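Local coordinates for protein coproheme decarboxylase (PDB 1VDH) that catalyses the hydrogen peroxide-dependent decarboxylation of Fe-coproporphyrin III to heme b, by way of harderoheme III, as a homopentamer, at residues A91-S94 with R95-F98; D122-P126 with Y127-R131; Q154-W157 with Y158-P161. One frame throughout, in Å; residues are numbered along the deposited sequence.

Contact 1. Residues A91-S94 with R95-F98; sequences ARLS and RSAF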
ATOM      1  N   ALA A  91       9.799   5.244  24.721  1.00 13.46           N
ATOM      2  CA  ALA A  91      11.199   5.598  24.507  1.00 13.20           C
ATOM      3  C   ALA A  91      12.112   4.657  25.296  1.00 12.52           C
ATOM      4  O   ALA A  91      13.133   4.207  24.786  1.00 11.99           O
ATOM      5  CB  ALA A  91      11.447   7.046  24.910  1.00 11.77           C
ATOM      6  N   ARG A  92      11.724   4.353  26.532  1.00 13.28           N
ATOM      7  CA  ARG A  92      12.500   3.457  27.388  1.00 14.49           C
ATOM      8  C   ARG A  92      12.651   2.072  26.762  1.00 13.43           C
ATOM      9  O   ARG A  92      13.729   1.480  26.801  1.00 10.15           O
ATOM     10  CB  ARG A  92      11.853   3.338  28.768  1.00 16.90           C
ATOM     11  CG  ARG A  92      12.076   4.540  29.678  1.00 20.87           C
ATOM     12  CD  ARG A  92      13.543   4.679  30.070  1.00 25.42           C
ATOM     13  NE  ARG A  92      14.041   3.510  30.799  1.00 28.98           N
ATOM     14  CZ  ARG A  92      13.778   3.249  32.077  1.00 30.52           C
ATOM     15  NH1 ARG A  92      13.016   4.072  32.786  1.00 33.73           N
ATOM     16  NH2 ARG A  92      14.283   2.167  32.653  1.00 31.29           N
ATOM     17  N   LEU A  93      11.568   1.556  26.182  1.00 12.89           N
ATOM     18  CA  LEU A  93      11.616   0.246  25.540  1.00 12.27           C
ATOM     19  C   LEU A  93      12.527   0.304  24.317  1.00 11.63           C
ATOM     20  O   LEU A  93      13.383  -0.561  24.125  1.00 10.96           O
ATOM     21  CB  LEU A  93      10.211  -0.209  25.125  1.00 11.09           C
ATOM     22  CG  LEU A  93      10.095  -1.559  24.405  1.00 11.21           C
ATOM     23  CD1 LEU A  93      10.697  -2.684  25.249  1.00 10.94           C
ATOM     24  CD2 LEU A  93       8.638  -1.838  24.088  1.00  8.54           C
ATOM     25  N   SER A  94      12.364   1.351  23.514  1.00 11.51           N
ATOM     26  CA  SER A  94      13.162   1.512  22.306  1.00 12.61           C
ATOM     27  C   SER A  94      14.662   1.655  22.545  1.00 11.57           C
ATOM     28  O   SER A  94      15.461   1.244  21.703  1.00  9.82           O
ATOM     29  CB  SER A  94      12.637   2.676  21.466  1.00 13.01           C
ATOM     30  OG  SER A  94      11.460   2.295  20.766  1.00 14.33           O
ATOM     31  N   ARG A  95      15.053   2.223  23.683  1.00 12.14           N
ATOM     32  CA  ARG A  95      16.480   2.370  23.966  1.00 14.22           C
ATOM     33  C   ARG A  95      17.089   1.170  24.693  1.00 12.97           C
ATOM     34  O   ARG A  95      18.305   1.102  24.873  1.00 10.37           O
ATOM     35  CB  ARG A  95      16.780   3.672  24.718  1.00 19.56           C
ATOM     36  CG  ARG A  95      16.168   3.793  26.088  1.00 26.66           C
ATOM     37  CD  ARG A  95      16.736   5.004  26.831  1.00 32.24           C
ATOM     38  NE  ARG A  95      16.519   6.260  26.114  1.00 36.72           N
ATOM     39  CZ  ARG A  95      15.626   7.187  26.461  1.00 39.02           C
ATOM     40  NH1 ARG A  95      14.848   7.011  27.523  1.00 37.74           N
ATOM     41  NH2 ARG A  95      15.514   8.297  25.741  1.00 40.05           N
ATOM     42  N   SER A  96      16.250   0.211  25.079  1.00 10.92           N
ATOM     43  CA  SER A  96      16.736  -0.981  25.775  1.00 10.51           C
ATOM     44  C   SER A  96      17.567  -1.857  24.837  1.00 10.79           C
ATOM     45  O   SER A  96      17.388  -1.818  23.617  1.00 10.86           O
ATOM     46  CB  SER A  96      15.563  -1.796  26.333  1.00 10.25           C
ATOM     47  OG  SER A  96      14.855  -2.459  25.294  1.00 11.02           O
ATOM     48  N   ALA A  97      18.474  -2.647  25.409  1.00 10.76           N
ATOM     49  CA  ALA A  97      19.313  -3.547  24.623  1.00 10.48           C
ATOM     50  C   ALA A  97      18.446  -4.580  23.902  1.00 11.14           C
ATOM     51  O   ALA A  97      18.747  -4.980  22.774  1.00 11.07           O
ATOM     52  CB  ALA A  97      20.326  -4.247  25.524  1.00 11.45           C
ATOM     53  N   PHE A  98      17.349  -4.981  24.539  1.00 10.57           N
ATOM     54  CA  PHE A  98      16.442  -5.958  23.943  1.00 10.70           C
ATOM     55  C   PHE A  98      15.847  -5.435  22.632  1.00 11.30           C
ATOM     56  O   PHE A  98      15.695  -6.192  21.673  1.00  9.82           O
ATOM     57  CB  PHE A  98      15.321  -6.333  24.921  1.00 10.14           C
ATOM     58  CG  PHE A  98      14.362  -7.359  24.373  1.00 12.94           C
ATOM     59  CD1 PHE A  98      14.816  -8.619  23.988  1.00 11.82           C
ATOM     60  CD2 PHE A  98      13.014  -7.055  24.211  1.00 10.64           C
ATOM     61  CE1 PHE A  98      13.941  -9.562  23.445  1.00 13.23           C
ATOM     62  CE2 PHE A  98      12.130  -7.993  23.669  1.00 12.98           C
ATOM     63  CZ  PHE A  98      12.597  -9.248  23.284  1.00 11.07           C
TER
HETATM   64  O   HOH W   1      17.596  -0.206  21.216  1.00 17.37           O

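Contact 2. Residues D122-P126 with Y127-R131; sequences DPESP and YVKPR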
ATOM      1  N   ASP A 122     -23.244   9.437  33.382  1.00 27.83           N
ATOM      2  CA  ASP A 122     -22.949   9.921  34.728  1.00 27.13           C
ATOM      3  C   ASP A 122     -21.511   9.497  35.020  1.00 25.28           C
ATOM      4  O   ASP A 122     -21.238   8.315  35.212  1.00 25.41           O
ATOM      5  CB  ASP A 122     -23.911   9.281  35.738  1.00 29.86           C
ATOM      6  CG  ASP A 122     -23.686   9.765  37.169  1.00 31.07           C
ATOM      7  OD1 ASP A 122     -22.887  10.706  37.390  1.00 32.09           O
ATOM      8  OD2 ASP A 122     -24.322   9.198  38.082  1.00 32.14           O
ATOM      9  N   PRO A 123     -20.572  10.460  35.050  1.00 24.72           N
ATOM     10  CA  PRO A 123     -19.161  10.158  35.316  1.00 24.37           C
ATOM     11  C   PRO A 123     -18.898   9.591  36.709  1.00 24.06           C
ATOM     12  O   PRO A 123     -17.813   9.076  36.983  1.00 22.10           O
ATOM     13  CB  PRO A 123     -18.480  11.514  35.114  1.00 25.34           C
ATOM     14  CG  PRO A 123     -19.536  12.485  35.527  1.00 25.51           C
ATOM     15  CD  PRO A 123     -20.775  11.911  34.886  1.00 25.76           C
ATOM     16  N   GLU A 124     -19.911   9.662  37.568  1.00 24.26           N
ATOM     17  CA  GLU A 124     -19.809   9.171  38.935  1.00 24.12           C
ATOM     18  C   GLU A 124     -20.452   7.804  39.132  1.00 22.63           C
ATOM     19  O   GLU A 124     -20.337   7.211  40.205  1.00 23.51           O
ATOM     20  CB  GLU A 124     -20.426  10.188  39.898  1.00 26.67           C
ATOM     21  CG  GLU A 124     -19.480  10.659  40.988  1.00 30.37           C
ATOM     22  CD  GLU A 124     -18.154  11.157  40.443  1.00 30.65           C
ATOM     23  OE1 GLU A 124     -17.111  10.580  40.808  1.00 31.30           O
ATOM     24  OE2 GLU A 124     -18.152  12.122  39.651  1.00 34.26           O
ATOM     25  N   SER A 125     -21.138   7.307  38.105  1.00 20.59           N
ATOM     26  CA  SER A 125     -21.777   5.997  38.187  1.00 19.11           C
ATOM     27  C   SER A 125     -20.726   4.915  38.407  1.00 18.69           C
ATOM     28  O   SER A 125     -19.659   4.942  37.795  1.00 15.36           O
ATOM     29  CB  SER A 125     -22.568   5.697  36.910  1.00 19.19           C
ATOM     30  OG  SER A 125     -22.978   4.337  36.864  1.00 19.30           O
ATOM     31  N   PRO A 126     -21.007   3.957  39.309  1.00 19.34           N
ATOM     32  CA  PRO A 126     -20.075   2.863  39.601  1.00 18.46           C
ATOM     33  C   PRO A 126     -19.891   1.916  38.414  1.00 18.92           C
ATOM     34  O   PRO A 126     -19.018   1.050  38.430  1.00 19.88           O
ATOM     35  CB  PRO A 126     -20.739   2.160  40.790  1.00 20.63           C
ATOM     36  CG  PRO A 126     -22.196   2.407  40.560  1.00 20.34           C
ATOM     37  CD  PRO A 126     -22.215   3.858  40.148  1.00 20.01           C
ATOM     38  N   TYR A 127     -20.715   2.084  37.385  1.00 17.95           N
ATOM     39  CA  TYR A 127     -20.621   1.240  36.197  1.00 18.34           C
ATOM     40  C   TYR A 127     -20.074   2.029  35.010  1.00 19.51           C
ATOM     41  O   TYR A 127     -20.019   1.530  33.886  1.00 20.58           O
ATOM     42  CB  TYR A 127     -21.984   0.628  35.879  1.00 18.52           C
ATOM     43  CG  TYR A 127     -22.569  -0.121  37.055  1.00 16.15           C
ATOM     44  CD1 TYR A 127     -23.806   0.231  37.587  1.00 18.50           C
ATOM     45  CD2 TYR A 127     -21.848  -1.141  37.680  1.00 18.60           C
ATOM     46  CE1 TYR A 127     -24.310  -0.406  38.719  1.00 16.38           C
ATOM     47  CE2 TYR A 127     -22.342  -1.786  38.812  1.00 16.14           C
ATOM     48  CZ  TYR A 127     -23.570  -1.412  39.325  1.00 17.79           C
ATOM     49  OH  TYR A 127     -24.050  -2.040  40.451  1.00 17.05           O
ATOM     50  N   VAL A 128     -19.654   3.261  35.284  1.00 18.77           N
ATOM     51  CA  VAL A 128     -19.093   4.145  34.266  1.00 17.43           C
ATOM     52  C   VAL A 128     -17.657   4.505  34.641  1.00 17.09           C
ATOM     53  O   VAL A 128     -16.714   4.224  33.894  1.00 15.85           O
ATOM     54  CB  VAL A 128     -19.930   5.448  34.130  1.00 17.76           C
ATOM     55  CG1 VAL A 128     -19.191   6.477  33.278  1.00 19.16           C
ATOM     56  CG2 VAL A 128     -21.289   5.139  33.510  1.00 18.31           C
ATOM     57  N   LYS A 129     -17.498   5.087  35.825  1.00 14.81           N
ATOM     58  CA  LYS A 129     -16.192   5.509  36.313  1.00 15.36           C
ATOM     59  C   LYS A 129     -15.089   4.446  36.243  1.00 14.12           C
ATOM     60  O   LYS A 129     -14.000   4.722  35.741  1.00 15.04           O
ATOM     61  CB  LYS A 129     -16.323   6.072  37.730  1.00 16.21           C
ATOM     62  CG  LYS A 129     -15.112   6.843  38.218  1.00 18.94           C
ATOM     63  CD  LYS A 129     -15.459   7.633  39.474  1.00 22.21           C
ATOM     64  CE  LYS A 129     -14.317   8.542  39.898  1.00 23.73           C
ATOM     65  NZ  LYS A 129     -14.673   9.332  41.113  1.00 26.48           N
ATOM     66  N   PRO A 130     -15.355   3.210  36.716  1.00 13.64           N
ATOM     67  CA  PRO A 130     -14.313   2.177  36.658  1.00 13.10           C
ATOM     68  C   PRO A 130     -13.827   1.860  35.241  1.00 11.72           C
ATOM     69  O   PRO A 130     -12.679   1.453  35.051  1.00 12.43           O
ATOM     70  CB  PRO A 130     -14.999   0.962  37.287  1.00 14.70           C
ATOM     71  CG  PRO A 130     -15.967   1.580  38.247  1.00 15.20           C
ATOM     72  CD  PRO A 130     -16.548   2.699  37.414  1.00 13.93           C
ATOM     73  N   ARG A 131     -14.693   2.055  34.250  1.00 11.31           N
ATOM     74  CA  ARG A 131     -14.329   1.778  32.861  1.00 11.99           C
ATOM     75  C   ARG A 131     -13.380   2.813  32.252  1.00 11.49           C
ATOM     76  O   ARG A 131     -12.813   2.590  31.178  1.00  9.61           O
ATOM     77  CB  ARG A 131     -15.582   1.612  31.996  1.00 13.59           C
ATOM     78  CG  ARG A 131     -16.402   0.357  32.327  1.00 17.07           C
ATOM     79  CD  ARG A 131     -17.457   0.101  31.266  1.00 20.29           C
ATOM     80  NE  ARG A 131     -18.244  -1.113  31.494  1.00 22.51           N
ATOM     81  CZ  ARG A 131     -17.857  -2.348  31.176  1.00 23.55           C
ATOM     82  NH1 ARG A 131     -18.663  -3.373  31.417  1.00 23.41           N
ATOM     83  NH2 ARG A 131     -16.663  -2.572  30.640  1.00 22.66           N
TER

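Contact 3. Residues Q154-W157 with Y158-P161; sequences QDNW and YMLP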
ATOM      1  N   GLN A 154     -25.098   6.392   1.154  1.00 17.13           N
ATOM      2  CA  GLN A 154     -26.265   6.254   2.028  1.00 17.37           C
ATOM      3  C   GLN A 154     -25.903   5.727   3.416  1.00 15.81           C
ATOM      4  O   GLN A 154     -26.731   5.741   4.328  1.00 15.53           O
ATOM      5  CB  GLN A 154     -27.303   5.330   1.380  1.00 20.86           C
ATOM      6  CG  GLN A 154     -27.773   5.771  -0.001  1.00 25.80           C
ATOM      7  CD  GLN A 154     -28.557   7.070   0.025  1.00 30.12           C
ATOM      8  OE1 GLN A 154     -27.987   8.157  -0.091  1.00 32.34           O
ATOM      9  NE2 GLN A 154     -29.874   6.962   0.171  1.00 30.96           N
ATOM     10  N   ASP A 155     -24.690   5.202   3.553  1.00 13.51           N
ATOM     11  CA  ASP A 155     -24.218   4.692   4.833  1.00 11.85           C
ATOM     12  C   ASP A 155     -23.287   5.734   5.448  1.00 11.80           C
ATOM     13  O   ASP A 155     -22.065   5.589   5.403  1.00 10.18           O
ATOM     14  CB  ASP A 155     -23.461   3.370   4.655  1.00 13.18           C
ATOM     15  CG  ASP A 155     -24.315   2.273   4.040  1.00 14.42           C
ATOM     16  OD1 ASP A 155     -23.727   1.340   3.457  1.00 14.11           O
ATOM     17  OD2 ASP A 155     -25.558   2.325   4.151  1.00 11.93           O
ATOM     18  N   ASN A 156     -23.867   6.815   5.960  1.00 11.96           N
ATOM     19  CA  ASN A 156     -23.079   7.868   6.580  1.00 11.19           C
ATOM     20  C   ASN A 156     -23.492   8.020   8.037  1.00 11.46           C
ATOM     21  O   ASN A 156     -24.472   8.694   8.360  1.00  9.42           O
ATOM     22  CB  ASN A 156     -23.225   9.194   5.826  1.00 11.19           C
ATOM     23  CG  ASN A 156     -22.142  10.199   6.202  1.00 10.24           C
ATOM     24  OD1 ASN A 156     -21.489  10.783   5.338  1.00 10.88           O
ATOM     25  ND2 ASN A 156     -21.934  10.385   7.495  1.00  4.11           N
ATOM     26  N   TRP A 157     -22.718   7.387   8.910  1.00 10.37           N
ATOM     27  CA  TRP A 157     -22.967   7.402  10.345  1.00 11.60           C
ATOM     28  C   TRP A 157     -23.047   8.803  10.948  1.00 12.31           C
ATOM     29  O   TRP A 157     -23.952   9.105  11.730  1.00 11.09           O
ATOM     30  CB  TRP A 157     -21.871   6.601  11.054  1.00 10.86           C
ATOM     31  CG  TRP A 157     -21.941   6.648  12.551  1.00 10.73           C
ATOM     32  CD1 TRP A 157     -21.199   7.437  13.382  1.00  9.88           C
ATOM     33  CD2 TRP A 157     -22.772   5.844  13.395  1.00  8.37           C
ATOM     34  NE1 TRP A 157     -21.511   7.168  14.691  1.00  9.38           N
ATOM     35  CE2 TRP A 157     -22.472   6.193  14.729  1.00  9.46           C
ATOM     36  CE3 TRP A 157     -23.737   4.859  13.153  1.00 10.65           C
ATOM     37  CZ2 TRP A 157     -23.101   5.587  15.823  1.00  9.36           C
ATOM     38  CZ3 TRP A 157     -24.364   4.254  14.242  1.00 10.61           C
ATOM     39  CH2 TRP A 157     -24.041   4.623  15.560  1.00 10.85           C
ATOM     40  N   TYR A 158     -22.090   9.648  10.581  1.00 12.40           N
ATOM     41  CA  TYR A 158     -22.017  11.002  11.107  1.00 12.27           C
ATOM     42  C   TYR A 158     -23.139  11.956  10.698  1.00 13.55           C
ATOM     43  O   TYR A 158     -23.319  12.999  11.325  1.00 13.32           O
ATOM     44  CB  TYR A 158     -20.639  11.602  10.812  1.00 11.71           C
ATOM     45  CG  TYR A 158     -19.536  10.943  11.608  1.00 10.10           C
ATOM     46  CD1 TYR A 158     -19.192  11.411  12.877  1.00  9.82           C
ATOM     47  CD2 TYR A 158     -18.848   9.835  11.106  1.00  8.18           C
ATOM     48  CE1 TYR A 158     -18.188  10.789  13.632  1.00 10.03           C
ATOM     49  CE2 TYR A 158     -17.846   9.212  11.847  1.00  7.81           C
ATOM     50  CZ  TYR A 158     -17.520   9.693  13.110  1.00 10.09           C
ATOM     51  OH  TYR A 158     -16.523   9.082  13.848  1.00 10.72           O
ATOM     52  N   MET A 159     -23.896  11.594   9.664  1.00 12.38           N
ATOM     53  CA  MET A 159     -25.012  12.424   9.211  1.00 13.29           C
ATOM     54  C   MET A 159     -26.338  11.999   9.848  1.00 13.90           C
ATOM     55  O   MET A 159     -27.330  12.721   9.773  1.00 14.19           O
ATOM     56  CB  MET A 159     -25.137  12.379   7.686  1.00 12.83           C
ATOM     57  CG  MET A 159     -24.115  13.224   6.947  1.00 12.20           C
ATOM     58  SD  MET A 159     -24.221  14.979   7.392  1.00 13.37           S
ATOM     59  CE  MET A 159     -25.735  15.447   6.525  1.00 13.69           C
ATOM     60  N   LEU A 160     -26.343  10.834  10.487  1.00 13.01           N
ATOM     61  CA  LEU A 160     -27.548  10.309  11.128  1.00 13.46           C
ATOM     62  C   LEU A 160     -27.978  11.118  12.342  1.00 14.81           C
ATOM     63  O   LEU A 160     -27.166  11.806  12.960  1.00 13.48           O
ATOM     64  CB  LEU A 160     -27.314   8.872  11.601  1.00 12.15           C
ATOM     65  CG  LEU A 160     -27.135   7.740  10.595  1.00 10.17           C
ATOM     66  CD1 LEU A 160     -26.783   6.474  11.357  1.00  9.69           C
ATOM     67  CD2 LEU A 160     -28.416   7.554   9.783  1.00 12.25           C
ATOM     68  N   PRO A 161     -29.288  11.099  12.655  1.00 14.73           N
ATOM     69  CA  PRO A 161     -29.800  11.827  13.821  1.00 14.82           C
ATOM     70  C   PRO A 161     -29.299  11.056  15.046  1.00 14.45           C
ATOM     71  O   PRO A 161     -29.094   9.840  14.967  1.00 12.89           O
ATOM     72  CB  PRO A 161     -31.317  11.668  13.682  1.00 15.28           C
ATOM     73  CG  PRO A 161     -31.521  11.533  12.210  1.00 16.66           C
ATOM     74  CD  PRO A 161     -30.395  10.608  11.814  1.00 13.69           C
TER

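Contact 1. Residues A91-S94 with R95-F98
Two first torsions fold side chains at the end of helix 83-95 back against its preceding turn: Arg95 turns CG between its own backbone N and carbonyl carbon (chi1 63°), and Ser96 does the same with OG (chi1 73°). Arg95 CG then rests on two carbonyl oxygens, 3.3 Å from Ala91 O and 3.4 Å from Arg92 O, while the chain beyond bends at chi3 and carries the guanidinium back along the helix. Ala91 O lies over one face of that group, offset toward its rim, and Arg92 CD meets the edge in plane, 3.7 Å from Arg95 NH1. The guanidinium planes are 20° apart and the like charges do not touch; Arg92 has its counter-charge in a salt bridge to Glu50.

The segment shows how a serine can add a side-chain donor to a carbonyl near a helix end. Arg95 N donates to Ala91 O at 3.0 Å. Leu93 O is gripped twice by Ser96: OG donates to it at 2.7 Å, in the carbonyl plane and on a lone pair, whereas Ser96 N comes from above that plane at 3.1 Å. A water donates to both Ser94 O and Ser96 O, bridging the turn.

Ser94 and Arg95 also pack on Phe26 and Phe30 of a second subunit. Ser96 OG, hydrogen-bonded to Ala99 N as well, thus uses its single hydroxyl as donor to the helix and acceptor from the following turn, satisfying polar backbone atoms in a buried setting.

Contact 2. Residues D122-P126 with Y127-R131
Ser125 and Val128 form the compact part of this surface loop, a worked example of successive turns sharing one residue. Asp122 to Ser125 is a type I beta turn, closed by Ser125 N on Asp122 O, and Asp122 OD1 adds an Asx turn by accepting from Glu124 N, which lies above the carboxylate plane. Ser125 O then takes two donors: Lys129 N at 2.9 Å, almost in line with the carbonyl bond, and Val128 N at 3.0 Å, from above the carbonyl plane. With OG anti to the backbone N (chi1 169°), the hydroxyl of Ser125 reaches forward to accept from Tyr127 N at 3.2 Å, the geometry of an ST turn. Val128 fills the inside of the bend, its CB 3.3 Å from Asp122 O and its CG2 3.7 Å from Ser125 CB. Replacing Ser125 by alanine removes the hydroxyl and would probably leave Tyr127 N without its acceptor, so that the bend before Val128 is less firmly set.

The outer side is looser and largely exposed. Lys129 is extended beyond CG and runs beside Glu124, pointing the same way, until NZ meets OE1 of Glu124 in a salt bridge of 2.8 Å. Its CB and CG skirt Pro123 O on the way. At the other end Pro126 CG sits over one face of the Tyr127 ring, toward its rim, in a CH-pi contact 4.1 Å from the centroid.

Inward, Val128 packs on Leu12 of strand 10-24 and on Leu114 of strand 102-116; Pro123 also touches Leu12, and Arg131, predicted to bind Fe-coproporphyrin III, lies on Leu114. The loop thereby lies against two paired strands, on its way from strand 102-116 to strand 141-152.

Contact 3. Residues Q154-W157 with Y158-P161
Trp157, Tyr158 and Leu160 meet around a short 3-10 helix, which joins the short strand 155-156 to helix 162-177 in this chlorite dismutase-family fold. It illustrates how a brief backbone element can pair two successive aromatic side chains while turning the chain toward a helix.

Backbone hydrogen bonds define it. Met159 N donates to Asn156 O and Leu160 N to Trp157 O, both at 3.2 Å and both spanning three residues; in each case the donor stands above the carbonyl plane, off the lone pairs. Leu160 CB also lies close to the second of these acceptors, 3.4 Å from Trp157 O. Pro161 follows at the N-cap position of helix 162-177.

Apolar contacts come next. Leu160 crosses the indole at about a right angle, its CD1 3.9 Å from Trp157 CE3, and both side chains also rest on Leu168 of helix 162-177.

A charged partner lies on the indole as well: Trp157 makes a cation-pi contact with Lys149 and probably helps to position it, as a second-shell residue would if the predicted role of Lys149 in binding Fe-coproporphyrin III holds.

Aromatic pairs complete the account. Trp157 is edge-to-face with Tyr226, while Tyr158 packs on Lys149 and Arg151 of its own chain and edge-to-face on Phe219 of a neighbouring subunit. Between the two adjacent aromatics the pairing is T-shaped: the five-membered ring of Trp157 turns its edge to the face of Tyr158, planes at 87° and centroids 5.2 Å apart. With CG anti to the backbone N (chi1 175°) and the indole turned about its CB-CG bond (chi2 -100°), Trp157 CD1 comes to stand 4.0 Å above the plane of the Tyr158 ring, over its centre.

Overall arrangement
The three contacts follow one another along the chain, each closing before the next opens, and none touches another. Contacts 1 and 3 lie on opposite sides of the chain's centre, their centres about 44 Å apart; contact 2 is about 36 Å from contact 1 and 29 Å from contact 3, centre to centre. All border the same curled antiparallel sheet: contact 1 leads from helix 83-95 into strand 102-116, contact 2 belongs to the connection from there to strand 141-152, and contact 3 links strand 155-156 to helix 162-177. Contacts 1 and 3 each touch a neighbouring subunit, joining pentamer packing at distant parts of the chain, while contact 2 contains Arg131 and contact 3 adjoins Lys149, both predicted to bind coproheme.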